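Side-chain contacts in putative methylthioribose-1-phosphate isomerase (Pyrococcus horikoshii OT3, PDB 6A34), which probably catalyses the interconversion of 5-methylthioribose 1-phosphate and 5-methylthioribulose 1-phosphate in the methionine salvage pathway: residues A[48-52]-A[53-57]; A[92-95]-A[96-99]; A[103-106]-A[107-110]; A[136-139]-A[140-144]. All coordinates share one frame; numbering follows the deposited sequence.

Contact 1 (A[48-52]-A[53-57]); sequences AEAIK and NMTVR
Ala50 and Thr55 meet where the chain leaves helix 44-52: CB of Thr55 points toward the helix and lies 3.9 Å from the methyl CB of Ala50. Next to them Ile51 and Val56 run alongside each other and point the same way, with CG1 of Ile51 4.0 Å from CG1 of Val56. The valine branch reaches the helix end because it is tucked between its own backbone N and carbonyl carbon (chi1 53°). These four residues are buried, and Met26 of strand 23-27 packs against both Ala50 and Val56.

The polar pair behaves differently. Glu49 and Asn53 cross with their carboxylate and amide planes 76° apart; OE2 of Glu49 lies 4.1 Å from OD1 of Asn53, and no hydrogen bond joins the two side chains. The carboxylate is instead held loosely within the helix, OE1 of Glu49 making a long salt bridge of 3.6 Å to NZ of Lys52.

Backbone bonds set the turn itself. Asn53 N binds Glu49 O at 2.7 Å, completing the regular helical pattern. Met54 then takes a positive phi of 57°; its N reaches Ile51 O at 3.1 Å, from well above the carbonyl plane, while Thr55 N makes a weak bond of 3.0 Å to Ala50 O. Such a pair of bonds around a residue of positive phi defines the Schellman motif, which here ends the helix and leads the chain to Arg57, a predicted substrate-binding residue.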
loop_
_atom_site.group_PDB
_atom_site.type_symbol
_atom_site.label_atom_id
_atom_site.label_comp_id
_atom_site.label_asym_id
_atom_site.label_seq_id
_atom_site.Cartn_x
_atom_site.Cartn_y
_atom_site.Cartn_z
ATOM N N ALA A 48 19.196 -5.882 -26.770
ATOM C CA ALA A 48 18.629 -7.097 -26.193
ATOM C C ALA A 48 18.828 -7.072 -24.670
ATOM O O ALA A 48 17.893 -7.276 -23.910
ATOM C CB ALA A 48 19.245 -8.332 -26.833
ATOM N N GLU A 49 20.058 -6.786 -24.247
ATOM C CA GLU A 49 20.409 -6.729 -22.840
ATOM C C GLU A 49 19.515 -5.689 -22.125
ATOM O O GLU A 49 19.041 -5.937 -21.020
ATOM C CB GLU A 49 21.914 -6.458 -22.714
ATOM C CG GLU A 49 22.461 -6.509 -21.294
ATOM C CD GLU A 49 22.174 -7.787 -20.506
ATOM O OE1 GLU A 49 22.084 -8.882 -21.136
ATOM O OE2 GLU A 49 22.028 -7.680 -19.256
ATOM N N ALA A 50 19.258 -4.546 -22.773
ATOM C CA ALA A 50 18.463 -3.432 -22.210
ATOM C C ALA A 50 16.988 -3.830 -22.075
ATOM O O ALA A 50 16.297 -3.342 -21.196
ATOM C CB ALA A 50 18.634 -2.191 -23.048
ATOM N N ILE A 51 16.511 -4.758 -22.907
ATOM C CA ILE A 51 15.181 -5.318 -22.701
ATOM C C ILE A 51 15.194 -6.262 -21.482
ATOM O O ILE A 51 14.316 -6.163 -20.641
ATOM C CB ILE A 51 14.669 -6.015 -23.972
ATOM C CG1 ILE A 51 14.292 -4.996 -25.050
ATOM C CG2 ILE A 51 13.506 -6.943 -23.652
ATOM C CD1 ILE A 51 14.471 -5.518 -26.446
ATOM N N LYS A 52 16.163 -7.181 -21.423
ATOM C CA LYS A 52 16.299 -8.152 -20.311
ATOM C C LYS A 52 16.505 -7.441 -18.964
ATOM O O LYS A 52 15.941 -7.863 -17.969
ATOM C CB LYS A 52 17.497 -9.086 -20.516
ATOM C CG LYS A 52 17.245 -10.374 -21.290
ATOM C CD LYS A 52 18.219 -11.513 -20.932
ATOM C CE LYS A 52 19.631 -11.045 -20.625
ATOM N NZ LYS A 52 20.610 -12.158 -20.627
ATOM N N ASN A 53 17.382 -6.432 -18.977
ATOM C CA ASN A 53 17.699 -5.432 -17.931
ATOM C C ASN A 53 16.487 -4.667 -17.376
ATOM O O ASN A 53 16.605 -4.049 -16.327
ATOM C CB ASN A 53 18.529 -4.275 -18.518
ATOM C CG ASN A 53 19.948 -4.272 -18.018
ATOM O OD1 ASN A 53 20.202 -4.805 -16.947
ATOM N ND2 ASN A 53 20.861 -3.676 -18.765
ATOM N N MET A 54 15.415 -4.549 -18.171
ATOM C CA MET A 54 14.290 -3.618 -17.925
ATOM C C MET A 54 14.773 -2.151 -17.821
ATOM O O MET A 54 14.201 -1.312 -17.083
ATOM C CB MET A 54 13.498 -4.069 -16.694
ATOM C CG MET A 54 12.969 -5.492 -16.892
ATOM S SD MET A 54 11.930 -6.154 -15.566
ATOM C CE MET A 54 11.904 -7.895 -16.010
ATOM N N THR A 55 15.798 -1.818 -18.624
ATOM C CA THR A 55 16.203 -0.429 -18.908
ATOM C C THR A 55 15.037 0.283 -19.617
ATOM O O THR A 55 14.715 1.448 -19.366
ATOM C CB THR A 55 17.499 -0.409 -19.736
ATOM O OG1 THR A 55 18.576 -0.926 -18.944
ATOM C CG2 THR A 55 17.871 0.971 -20.233
ATOM N N VAL A 56 14.398 -0.462 -20.509
ATOM C CA VAL A 56 13.118 -0.117 -21.057
ATOM C C VAL A 56 12.083 -1.056 -20.435
ATOM O O VAL A 56 12.385 -2.225 -20.160
ATOM C CB VAL A 56 13.102 -0.214 -22.602
ATOM C CG1 VAL A 56 13.593 -1.567 -23.121
ATOM C CG2 VAL A 56 11.720 0.062 -23.146
ATOM N N ARG A 57 10.874 -0.531 -20.231
ATOM C CA ARG A 57 9.709 -1.308 -19.805
ATOM C C ARG A 57 8.462 -0.687 -20.429
ATOM O O ARG A 57 8.566 0.335 -21.107
ATOM C CB ARG A 57 9.596 -1.345 -18.280
ATOM C CG ARG A 57 9.605 0.029 -17.637
ATOM C CD ARG A 57 8.704 0.065 -16.405
ATOM N NE ARG A 57 7.280 0.129 -16.743
ATOM C CZ ARG A 57 6.593 1.254 -16.888
ATOM N NH1 ARG A 57 7.237 2.379 -17.176
ATOM N NH2 ARG A 57 5.278 1.253 -16.704
#

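Contact 2 (A[92-95]-A[96-99]); sequences AYEI and LKNT
The C-terminal turn of helix 82-97 joins Tyr93 to Lys97 through a side-chain hydrogen bond between residues one helical turn apart. NZ of Lys97 donates to OH of Tyr93 at 2.9 Å. Both side chains leave with CG opposite the backbone N (chi1 163° for Tyr93), and the extended lysine reaches the phenol end, crossing the tyrosine obliquely, with CD of Lys97 3.9 Å from CE2 of Tyr93. The phenol oxygen has a second hydrogen-bond partner in OD1 of Asn111, which helps to fix the ring.

Glu94 lies beside the same lysine and points the same way, but its OE1 remains 4.4 Å from Lys97 NZ, a distance at which the opposite charges can attract without forming a salt bridge. On another side of the helix, Leu96 folds its CD1 to 3.3 Å from Ala92 O, the carbonyl that also accepts the backbone N of Leu96.

Helical geometry is lost at Asn98, whose N still bonds Glu94 O at 3.2 Å. Just beyond, the hydroxyl OG1 of Thr99 donates to Leu96 O at 2.8 Å, tying the departing chain to the final turn.

Three helices surround this end: Leu96 and Ala92 pack on helix 59-76, Tyr93 and Lys97 lie against helix 104-119, and Ile95 and Thr99 touch helix 44-52.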
loop_
_atom_site.group_PDB
_atom_site.type_symbol
_atom_site.label_atom_id
_atom_site.label_comp_id
_atom_site.label_asym_id
_atom_site.label_seq_id
_atom_site.Cartn_x
_atom_site.Cartn_y
_atom_site.Cartn_z
ATOM N N ALA A 92 19.485 -12.089 -35.470
ATOM C CA ALA A 92 19.145 -10.915 -34.713
ATOM C C ALA A 92 17.695 -11.016 -34.191
ATOM O O ALA A 92 17.407 -10.620 -33.070
ATOM C CB ALA A 92 19.385 -9.688 -35.559
ATOM N N TYR A 93 16.795 -11.549 -35.016
ATOM C CA TYR A 93 15.415 -11.805 -34.635
ATOM C C TYR A 93 15.353 -12.687 -33.384
ATOM O O TYR A 93 14.621 -12.373 -32.454
ATOM C CB TYR A 93 14.658 -12.453 -35.791
ATOM C CG TYR A 93 13.358 -13.119 -35.425
ATOM C CD1 TYR A 93 12.179 -12.395 -35.353
ATOM C CD2 TYR A 93 13.303 -14.483 -35.157
ATOM C CE1 TYR A 93 10.973 -13.003 -35.033
ATOM C CE2 TYR A 93 12.110 -15.100 -34.807
ATOM C CZ TYR A 93 10.937 -14.361 -34.751
ATOM O OH TYR A 93 9.752 -14.968 -34.440
ATOM N N GLU A 94 16.141 -13.767 -33.386
ATOM C CA GLU A 94 16.202 -14.746 -32.305
ATOM C C GLU A 94 16.790 -14.136 -31.029
ATOM O O GLU A 94 16.280 -14.389 -29.948
ATOM C CB GLU A 94 17.033 -15.970 -32.703
ATOM C CG GLU A 94 16.290 -16.925 -33.614
ATOM C CD GLU A 94 15.075 -17.579 -32.976
ATOM O OE1 GLU A 94 13.992 -17.551 -33.609
ATOM O OE2 GLU A 94 15.213 -18.112 -31.843
ATOM N N ILE A 95 17.880 -13.383 -31.149
ATOM C CA ILE A 95 18.479 -12.739 -29.992
ATOM C C ILE A 95 17.434 -11.851 -29.291
ATOM O O ILE A 95 17.314 -11.838 -28.065
ATOM C CB ILE A 95 19.745 -11.973 -30.411
ATOM C CG1 ILE A 95 20.883 -12.946 -30.748
ATOM C CG2 ILE A 95 20.160 -10.972 -29.346
ATOM C CD1 ILE A 95 22.191 -12.289 -31.215
ATOM N N LEU A 96 16.633 -11.130 -30.072
ATOM C CA LEU A 96 15.719 -10.160 -29.523
ATOM C C LEU A 96 14.449 -10.853 -28.995
ATOM O O LEU A 96 13.816 -10.379 -28.014
ATOM C CB LEU A 96 15.421 -9.124 -30.611
ATOM C CG LEU A 96 16.604 -8.222 -30.961
ATOM C CD1 LEU A 96 16.423 -7.548 -32.308
ATOM C CD2 LEU A 96 16.818 -7.194 -29.863
ATOM N N LYS A 97 14.077 -11.965 -29.640
ATOM C CA LYS A 97 12.908 -12.748 -29.262
ATOM C C LYS A 97 13.077 -13.271 -27.827
ATOM O O LYS A 97 12.132 -13.206 -27.034
ATOM C CB LYS A 97 12.706 -13.896 -30.255
ATOM C CG LYS A 97 11.349 -14.579 -30.192
ATOM C CD LYS A 97 11.288 -15.836 -31.017
ATOM C CE LYS A 97 9.863 -16.256 -31.305
ATOM N NZ LYS A 97 9.770 -17.099 -32.522
ATOM N N ASN A 98 14.295 -13.734 -27.500
ATOM C CA ASN A 98 14.616 -14.478 -26.267
ATOM C C ASN A 98 15.163 -13.529 -25.187
ATOM O O ASN A 98 16.156 -13.817 -24.534
ATOM C CB ASN A 98 15.589 -15.623 -26.568
ATOM C CG ASN A 98 15.129 -16.493 -27.724
ATOM O OD1 ASN A 98 15.899 -16.777 -28.641
ATOM N ND2 ASN A 98 13.872 -16.909 -27.709
ATOM N N THR A 99 14.518 -12.376 -25.017
ATOM C CA THR A 99 14.865 -11.465 -23.936
ATOM C C THR A 99 13.842 -11.666 -22.815
ATOM O O THR A 99 14.190 -12.043 -21.699
ATOM C CB THR A 99 14.956 -10.019 -24.435
ATOM O OG1 THR A 99 13.836 -9.771 -25.286
ATOM C CG2 THR A 99 16.251 -9.733 -25.168
#

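Contact 3 (A[103-106]-A[107-110]); sequences AVNL and FWAL
Leu106 and Leu110 make the buried side of the start of helix 104-119, whereas Val104 and Trp108 form an exposed one that is nonetheless closely packed. The two leucines lie side by side and point the same way, their CD1 atoms 4.1 Å apart. Leu110 N bonds Leu106 O at 3.1 Å, and CG of Leu110 comes within 3.3 Å of that same oxygen, so the carbonyl is both hydrogen-bonded and covered by the side chain.

On the exposed side the indole of Trp108 folds back over the start of the helix. Its CG sits opposite the carbonyl carbon (chi1 -68°), which sends the ring toward the residues that come before it. CG2 of Val104 rests over one face, 3.6 Å above the plane and displaced toward the rim, nearest to CE2 at 3.8 Å. The amide of Asn105 meets the six-membered part of the ring at a slant, the planes 48° apart and ND2 3.4 Å from CZ3. The valine and the asparagine thus share the indole between them, although neither lies flat on it. Trp108 N binds Val104 O at 3.1 Å, and that oxygen also lies over one face of the indole. The loose element is Phe107, which meets Val104 O through CB at 3.5 Å while its ring leads away.

The difference matches the surroundings. Leu106 and Leu110 pack on Ala66 of helix 59-76, and Leu110 also meets Tyr93 and Leu96 of helix 82-97. Phe107 covers Lys97 of that second helix, Asn105 touches Ala59 at the start of helix 59-76, and Trp108 reaches the loop residue Ser282.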
loop_
_atom_site.group_PDB
_atom_site.type_symbol
_atom_site.label_atom_id
_atom_site.label_comp_id
_atom_site.label_asym_id
_atom_site.label_seq_id
_atom_site.Cartn_x
_atom_site.Cartn_y
_atom_site.Cartn_z
ATOM N N ALA A 103 6.385 -11.416 -22.790
ATOM C CA ALA A 103 5.952 -10.016 -23.173
ATOM C C ALA A 103 5.389 -9.977 -24.609
ATOM O O ALA A 103 6.091 -10.279 -25.572
ATOM C CB ALA A 103 7.110 -9.052 -23.003
ATOM N N VAL A 104 4.114 -9.589 -24.755
ATOM C CA VAL A 104 3.341 -9.961 -25.952
ATOM C C VAL A 104 3.711 -9.051 -27.142
ATOM O O VAL A 104 3.810 -9.556 -28.269
ATOM C CB VAL A 104 1.820 -10.017 -25.676
ATOM C CG1 VAL A 104 1.187 -8.657 -25.410
ATOM C CG2 VAL A 104 1.087 -10.721 -26.800
ATOM N N ASN A 105 3.941 -7.748 -26.889
ATOM C CA ASN A 105 4.155 -6.736 -27.941
ATOM C C ASN A 105 5.503 -6.956 -28.622
ATOM O O ASN A 105 5.619 -6.667 -29.800
ATOM C CB ASN A 105 4.129 -5.298 -27.420
ATOM C CG ASN A 105 2.731 -4.789 -27.154
ATOM O OD1 ASN A 105 2.347 -3.741 -27.666
ATOM N ND2 ASN A 105 1.965 -5.529 -26.366
ATOM N N LEU A 106 6.490 -7.426 -27.839
ATOM C CA LEU A 106 7.794 -7.895 -28.299
ATOM C C LEU A 106 7.622 -8.857 -29.484
ATOM O O LEU A 106 8.184 -8.623 -30.561
ATOM C CB LEU A 106 8.499 -8.592 -27.135
ATOM C CG LEU A 106 9.850 -9.226 -27.463
ATOM C CD1 LEU A 106 10.856 -8.175 -27.827
ATOM C CD2 LEU A 106 10.371 -10.026 -26.286
ATOM N N PHE A 107 6.824 -9.911 -29.263
ATOM C CA PHE A 107 6.563 -10.946 -30.231
ATOM C C PHE A 107 5.817 -10.338 -31.421
ATOM O O PHE A 107 6.223 -10.542 -32.538
ATOM C CB PHE A 107 5.773 -12.102 -29.607
ATOM C CG PHE A 107 5.883 -13.411 -30.350
ATOM C CD1 PHE A 107 5.226 -13.605 -31.563
ATOM C CD2 PHE A 107 6.641 -14.462 -29.843
ATOM C CE1 PHE A 107 5.335 -14.809 -32.250
ATOM C CE2 PHE A 107 6.739 -15.669 -30.526
ATOM C CZ PHE A 107 6.093 -15.841 -31.733
ATOM N N TRP A 108 4.731 -9.595 -31.178
ATOM C CA TRP A 108 4.017 -8.946 -32.281
ATOM C C TRP A 108 5.024 -8.190 -33.161
ATOM O O TRP A 108 4.983 -8.327 -34.367
ATOM C CB TRP A 108 2.926 -7.969 -31.827
ATOM C CG TRP A 108 1.729 -8.571 -31.162
ATOM C CD1 TRP A 108 1.249 -9.846 -31.283
ATOM C CD2 TRP A 108 0.824 -7.874 -30.279
ATOM N NE1 TRP A 108 0.126 -9.997 -30.513
ATOM C CE2 TRP A 108 -0.160 -8.808 -29.882
ATOM C CE3 TRP A 108 0.757 -6.564 -29.774
ATOM C CZ2 TRP A 108 -1.194 -8.463 -29.004
ATOM C CZ3 TRP A 108 -0.260 -6.230 -28.904
ATOM C CH2 TRP A 108 -1.223 -7.169 -28.528
ATOM N N ALA A 109 5.889 -7.375 -32.540
ATOM C CA ALA A 109 6.689 -6.403 -33.264
ATOM C C ALA A 109 7.701 -7.123 -34.161
ATOM O O ALA A 109 7.813 -6.797 -35.357
ATOM C CB ALA A 109 7.377 -5.474 -32.305
ATOM N N LEU A 110 8.407 -8.096 -33.573
ATOM C CA LEU A 110 9.417 -8.841 -34.253
ATOM C C LEU A 110 8.803 -9.640 -35.394
ATOM O O LEU A 110 9.324 -9.615 -36.492
ATOM C CB LEU A 110 10.127 -9.785 -33.283
ATOM C CG LEU A 110 11.016 -9.088 -32.264
ATOM C CD1 LEU A 110 11.654 -10.107 -31.324
ATOM C CD2 LEU A 110 12.072 -8.240 -32.956
#

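Contact 4 (A[136-139]-A[140-144]); sequences AYKI and ADEDV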
loop_
_atom_site.group_PDB
_atom_site.type_symbol
_atom_site.label_atom_id
_atom_site.label_comp_id
_atom_site.label_asym_id
_atom_site.label_seq_id
_atom_site.Cartn_x
_atom_site.Cartn_y
_atom_site.Cartn_z
ATOM N N ALA A 136 9.912 -0.505 -38.412
ATOM C CA ALA A 136 10.220 -0.224 -37.014
ATOM C C ALA A 136 9.693 1.165 -36.633
ATOM O O ALA A 136 9.139 1.344 -35.544
ATOM C CB ALA A 136 11.698 -0.363 -36.746
ATOM N N TYR A 137 9.775 2.140 -37.556
ATOM C CA TYR A 137 9.261 3.468 -37.266
ATOM C C TYR A 137 7.734 3.416 -37.175
ATOM O O TYR A 137 7.130 4.141 -36.387
ATOM C CB TYR A 137 9.709 4.521 -38.281
ATOM C CG TYR A 137 11.094 5.067 -38.030
ATOM C CD1 TYR A 137 11.389 5.781 -36.876
ATOM C CD2 TYR A 137 12.115 4.881 -38.948
ATOM C CE1 TYR A 137 12.653 6.291 -36.637
ATOM C CE2 TYR A 137 13.382 5.394 -38.730
ATOM C CZ TYR A 137 13.654 6.086 -37.565
ATOM O OH TYR A 137 14.889 6.581 -37.333
ATOM N N LYS A 138 7.121 2.584 -38.015
ATOM C CA LYS A 138 5.681 2.447 -38.053
ATOM C C LYS A 138 5.161 1.896 -36.708
ATOM O O LYS A 138 4.145 2.333 -36.252
ATOM C CB LYS A 138 5.268 1.530 -39.206
ATOM C CG LYS A 138 4.839 2.193 -40.502
ATOM C CD LYS A 138 4.272 1.114 -41.429
ATOM C CE LYS A 138 3.983 1.532 -42.855
ATOM N NZ LYS A 138 3.683 0.327 -43.670
ATOM N N ILE A 139 5.856 0.907 -36.138
ATOM C CA ILE A 139 5.483 0.302 -34.884
ATOM C C ILE A 139 5.491 1.382 -33.794
ATOM O O ILE A 139 4.514 1.551 -33.078
ATOM C CB ILE A 139 6.389 -0.899 -34.566
ATOM C CG1 ILE A 139 6.151 -2.029 -35.569
ATOM C CG2 ILE A 139 6.194 -1.394 -33.126
ATOM C CD1 ILE A 139 7.249 -3.084 -35.578
ATOM N N ALA A 140 6.572 2.161 -33.722
ATOM C CA ALA A 140 6.697 3.185 -32.709
ATOM C C ALA A 140 5.610 4.240 -32.914
ATOM O O ALA A 140 4.906 4.542 -31.958
ATOM C CB ALA A 140 8.067 3.803 -32.706
ATOM N N ASP A 141 5.473 4.757 -34.146
ATOM C CA ASP A 141 4.577 5.882 -34.436
ATOM C C ASP A 141 3.107 5.506 -34.199
ATOM O O ASP A 141 2.316 6.365 -33.862
ATOM C CB ASP A 141 4.724 6.397 -35.875
ATOM C CG ASP A 141 6.092 6.984 -36.198
ATOM O OD1 ASP A 141 6.782 7.424 -35.250
ATOM O OD2 ASP A 141 6.490 6.920 -37.391
ATOM N N GLU A 142 2.742 4.254 -34.460
ATOM C CA GLU A 142 1.384 3.757 -34.249
ATOM C C GLU A 142 1.032 3.827 -32.756
ATOM O O GLU A 142 -0.104 4.101 -32.402
ATOM C CB GLU A 142 1.231 2.307 -34.733
ATOM C CG GLU A 142 0.882 2.210 -36.213
ATOM C CD GLU A 142 1.254 0.900 -36.896
ATOM O OE1 GLU A 142 1.395 -0.124 -36.193
ATOM O OE2 GLU A 142 1.422 0.910 -38.137
ATOM N N ASP A 143 2.001 3.510 -31.893
ATOM C CA ASP A 143 1.753 3.550 -30.480
ATOM C C ASP A 143 1.479 4.996 -30.089
ATOM O O ASP A 143 0.477 5.298 -29.426
ATOM C CB ASP A 143 2.895 2.996 -29.641
ATOM C CG ASP A 143 2.484 2.915 -28.184
ATOM O OD1 ASP A 143 1.560 2.127 -27.889
ATOM O OD2 ASP A 143 3.043 3.681 -27.382
ATOM N N VAL A 144 2.307 5.896 -30.613
ATOM C CA VAL A 144 2.213 7.287 -30.249
ATOM C C VAL A 144 0.885 7.842 -30.750
ATOM O O VAL A 144 0.263 8.635 -30.032
ATOM C CB VAL A 144 3.418 8.127 -30.714
ATOM C CG1 VAL A 144 3.256 9.603 -30.352
ATOM C CG2 VAL A 144 4.713 7.613 -30.113
#
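Tyr137 and Asp141, like Lys138 and Glu142, are partners one turn apart in the long helix 125-157, a regular alpha-helix through this region. Backbone hydrogen bonds carry the contact: Asp141 N to Tyr137 O at 2.9 Å, Glu142 N to Lys138 O at 3.0 Å, and a weak one from Asp143 N to Ile139 O at 3.4 Å.

Polar and charged groups find their main partners outside the segments. NZ of Lys138 lies 6.0 Å from OE2 of Glu142, so no salt bridge spans the turn. Glu142 pairs through OE1 with Arg112, and Asp141 through OD1 with Arg15. OD2 of Asp143 accepts a hydrogen bond from Val175 N, and the hydroxyl of Tyr137 is bonded to Tyr19 O.

Apolar packing is likewise directed at other helices. The Tyr137 ring meets Phe68 edge-to-face, Ala136 and Ala140 rest on helix 59-76, and Ile139 packs against helix 104-119.

Within the turn, the side chain of Asp141 comes closest to the backbone. Its CG is turned beside its own backbone N (chi1 -64°), which brings the carboxylate back over the preceding turn: OD2 of Asp141 lies 4.1 Å from CB of Tyr137 and 3.0 Å from Tyr137 O, two acceptors that are not hydrogen-bonded.

Overall arrangement
From the N terminus the four contacts follow in series; each is a local turn, and none nests in or crosses another. Contact 1 ends helix 44-52 and turns the chain toward helix 59-76. Contact 2 ends helix 82-97, contact 3 begins helix 104-119 after a short loop, and contact 4 lies within helix 125-157. Space joins them in the same order: Ala48, Ile51 and Lys52 of contact 1 meet Thr99 of contact 2, Thr99 in turn packs on Leu106 of contact 3, and Ala109 touches Ile139 of contact 4. Together they tie these helices into a bundle beside predicted substrate-binding residues, among them Arg57 and Arg100.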